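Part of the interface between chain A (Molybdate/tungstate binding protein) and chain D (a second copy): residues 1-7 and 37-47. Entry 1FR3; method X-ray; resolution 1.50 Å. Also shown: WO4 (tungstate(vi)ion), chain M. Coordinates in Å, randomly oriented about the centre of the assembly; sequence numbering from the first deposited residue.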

# COMPACT_ATOMS: atom_id res chain seq x y z
N MET A 1 -4.42 18.38 -12.89
CA MET A 1 -3.06 17.84 -12.68
C MET A 1 -2.95 16.40 -13.17
O MET A 1 -3.91 15.63 -12.99
CB MET A 1 -2.66 17.83 -11.21
CG MET A 1 -2.54 19.16 -10.51
SD MET A 1 -1.79 18.98 -8.87
CE MET A 1 -3.10 18.11 -8.02
N LYS A 2 -1.82 16.04 -13.77
CA LYS A 2 -1.59 14.64 -14.12
C LYS A 2 -1.26 13.93 -12.81
O LYS A 2 -0.76 14.55 -11.87
CB LYS A 2 -0.48 14.45 -15.14
CG LYS A 2 -0.80 15.04 -16.51
CD LYS A 2 0.27 14.63 -17.51
CE LYS A 2 -0.03 15.12 -18.91
NZ LYS A 2 0.83 14.41 -19.91
N ILE A 3 -1.52 12.63 -12.73
CA ILE A 3 -1.35 11.81 -11.54
C ILE A 3 -0.40 10.65 -11.80
O ILE A 3 -0.61 9.92 -12.77
CB ILE A 3 -2.75 11.25 -11.16
CG1 ILE A 3 -3.74 12.40 -10.96
CG2 ILE A 3 -2.67 10.34 -9.94
CD1 ILE A 3 -5.20 11.98 -11.06
N SER A 4 0.63 10.47 -10.96
CA SER A 4 1.56 9.36 -11.20
C SER A 4 0.88 8.00 -11.14
O SER A 4 1.26 7.08 -11.87
CB SER A 4 2.75 9.42 -10.25
OG SER A 4 2.44 9.08 -8.91
N GLY A 5 -0.09 7.83 -10.24
CA GLY A 5 -0.77 6.53 -10.13
C GLY A 5 -1.19 6.11 -11.54
O GLY A 5 -2.03 6.77 -12.14
N ARG A 6 -0.65 5.00 -12.04
CA ARG A 6 -0.89 4.63 -13.42
C ARG A 6 -2.22 4.01 -13.76
O ARG A 6 -2.60 4.08 -14.94
CB ARG A 6 0.22 3.66 -13.88
CG ARG A 6 1.61 4.26 -13.90
CD ARG A 6 1.81 5.23 -15.06
NE ARG A 6 1.35 6.58 -14.73
CZ ARG A 6 1.22 7.56 -15.61
NH1 ARG A 6 1.50 7.37 -16.90
NH2 ARG A 6 0.80 8.76 -15.22
N ASN A 7 -2.94 3.44 -12.79
CA ASN A 7 -4.18 2.77 -13.18
C ASN A 7 -5.40 3.63 -12.95
O ASN A 7 -5.72 3.91 -11.79
CB ASN A 7 -4.27 1.44 -12.41
CG ASN A 7 -3.05 0.60 -12.76
OD1 ASN A 7 -2.99 0.06 -13.86
ND2 ASN A 7 -2.09 0.52 -11.85
N ALA D 37 8.82 6.76 -4.72
CA ALA D 37 9.28 5.80 -5.72
C ALA D 37 8.10 5.53 -6.65
O ALA D 37 7.09 4.97 -6.22
CB ALA D 37 9.81 4.52 -5.10
N ILE D 38 8.19 5.99 -7.89
CA ILE D 38 7.14 5.88 -8.88
C ILE D 38 7.71 5.31 -10.18
O ILE D 38 8.93 5.13 -10.24
CB ILE D 38 6.46 7.23 -9.18
CG1 ILE D 38 7.46 8.20 -9.83
CG2 ILE D 38 5.85 7.81 -7.91
CD1 ILE D 38 6.86 9.54 -10.20
N THR D 39 6.87 5.00 -11.16
CA THR D 39 7.43 4.45 -12.41
C THR D 39 8.09 5.53 -13.27
O THR D 39 7.74 6.70 -13.19
CB THR D 39 6.33 3.79 -13.25
OG1 THR D 39 5.35 4.77 -13.62
CG2 THR D 39 5.63 2.68 -12.48
N ILE D 40 9.04 5.08 -14.10
CA ILE D 40 9.67 6.03 -15.03
C ILE D 40 8.61 6.54 -15.99
O ILE D 40 8.65 7.69 -16.45
CB ILE D 40 10.88 5.42 -15.76
CG1 ILE D 40 10.51 4.14 -16.51
CG2 ILE D 40 12.02 5.16 -14.78
CD1 ILE D 40 11.62 3.59 -17.38
N ASP D 41 7.61 5.73 -16.30
CA ASP D 41 6.50 6.12 -17.16
C ASP D 41 5.84 7.39 -16.64
O ASP D 41 5.51 8.32 -17.39
CB ASP D 41 5.46 5.00 -17.22
CG ASP D 41 6.11 3.69 -17.64
OD1 ASP D 41 6.92 3.15 -16.86
OD2 ASP D 41 5.81 3.21 -18.75
N SER D 42 5.65 7.44 -15.32
CA SER D 42 5.05 8.61 -14.69
C SER D 42 5.97 9.82 -14.74
O SER D 42 5.48 10.94 -14.91
CB SER D 42 4.70 8.33 -13.22
OG SER D 42 3.65 7.38 -13.18
N VAL D 43 7.28 9.61 -14.56
CA VAL D 43 8.20 10.74 -14.63
C VAL D 43 8.05 11.40 -16.00
O VAL D 43 7.98 12.63 -16.10
CB VAL D 43 9.65 10.32 -14.39
CG1 VAL D 43 10.63 11.47 -14.67
CG2 VAL D 43 9.82 9.86 -12.95
N ALA D 44 7.97 10.56 -17.03
CA ALA D 44 7.84 11.05 -18.39
C ALA D 44 6.51 11.73 -18.65
O ALA D 44 6.43 12.80 -19.28
CB ALA D 44 8.05 9.92 -19.39
N ASP D 45 5.42 11.09 -18.21
CA ASP D 45 4.08 11.63 -18.43
C ASP D 45 3.92 12.98 -17.76
O ASP D 45 3.41 13.93 -18.36
CB ASP D 45 3.06 10.62 -17.91
CG ASP D 45 1.62 11.00 -18.18
OD1 ASP D 45 1.36 11.67 -19.19
OD2 ASP D 45 0.75 10.61 -17.37
N LEU D 46 4.35 13.07 -16.50
CA LEU D 46 4.26 14.34 -15.78
C LEU D 46 5.39 15.27 -16.22
O LEU D 46 5.32 16.47 -15.94
CB LEU D 46 4.30 14.14 -14.27
CG LEU D 46 3.00 13.73 -13.57
CD1 LEU D 46 2.44 12.40 -14.07
CD2 LEU D 46 3.27 13.66 -12.07
N ASP D 47 6.38 14.73 -16.90
CA ASP D 47 7.56 15.46 -17.37
C ASP D 47 8.24 16.20 -16.22
O ASP D 47 8.55 17.38 -16.29
CB ASP D 47 7.25 16.39 -18.55
CG ASP D 47 8.52 16.92 -19.21
OD1 ASP D 47 9.51 16.17 -19.28
OD2 ASP D 47 8.50 18.11 -19.64
W WO4 M . 3.06 5.08 -9.95
O1 WO4 M . 4.04 5.59 -11.35
O2 WO4 M . 2.64 6.48 -8.97
O3 WO4 M . 3.98 3.95 -9.02
O4 WO4 M . 1.60 4.27 -10.52

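This is a polar, charge-anchored contact in which an irregular segment at the start of chain A lies along a short helix of chain D, with a tungstate ion bound where the two chains meet.

The backbone arrangement sets the rest. The helix of chain D begins at Ile D40, after a strand that runs through Thr D39, while the chain A segment up to Arg A6 has no regular structure. The two run in opposite senses: Lys A2 lies nearest Leu D46, with their CA atoms 6.1 Å apart, and Ser A4 lies nearest Ser D42, at 5.0 Å between CA atoms. Ser D42 and Leu D46 are one helical turn apart, so two residues of extended chain span about one turn of helix. Asp D41, Ser D42 and Asp D45 point CA to CB toward chain A, whereas Val D43 points away.

Asp D45 is the charged hub. Lys A2, with chi1 m and the rest of its chain t, reaches out fully extended and places NZ 2.9 Å from Asp D45 OD1, a salt bridge, and also donates from NZ to the backbone Asp D45 O at 3.0 Å. The second carboxylate oxygen serves Arg A6: its NH2 donates to Asp D45 OD2 at 2.8 Å in a nearly straight salt-bridged hydrogen bond, and NH1 adds a weak one to the same OD2 at 3.4 Å. One aspartate thus joins two cations, one at each oxygen.

Arg A6 also folds back on its own chain. With chi1 and chi2 both m and chi3 p, Arg A6 NE donates to Ser A4 O at 2.9 Å and Arg A6 NH2 to Ile A3 O at 3.1 Å. The same guanidinium meets chain D, with Asp D45 OD2 at its edge and Ser D42 OG over one face. Arg A6 NE and Ser D42 OG approach to 2.9 Å, but the angle is too poor for a hydrogen bond.

Nonpolar packing is modest. Leu D46 CD1 touches Lys A2 CB at 3.7 Å and sits 4.0 Å from Ile A3 C, so the leucine fills space beside the chain A backbone.

Tungstate binding fits the protein's name; here the ion draws on both chains. From chain A, Ser A4 OG donates to WO4 O2 at 2.6 Å and Arg A6 N to WO4 O4 at 2.8 Å. From chain D, Thr D39 N and Thr D39 OG1 donate to WO4 O1 at 2.9 and 2.7 Å. Thr D39 is also the helix N-cap, its OG1 accepting from Ser D42 N at 3.2 Å, so one hydroxyl both caps and binds. Ser D42 OG lies 2.6 Å from WO4 O1 and 2.7 Å from Ser A4 O; which of these acceptors takes its proton remains open.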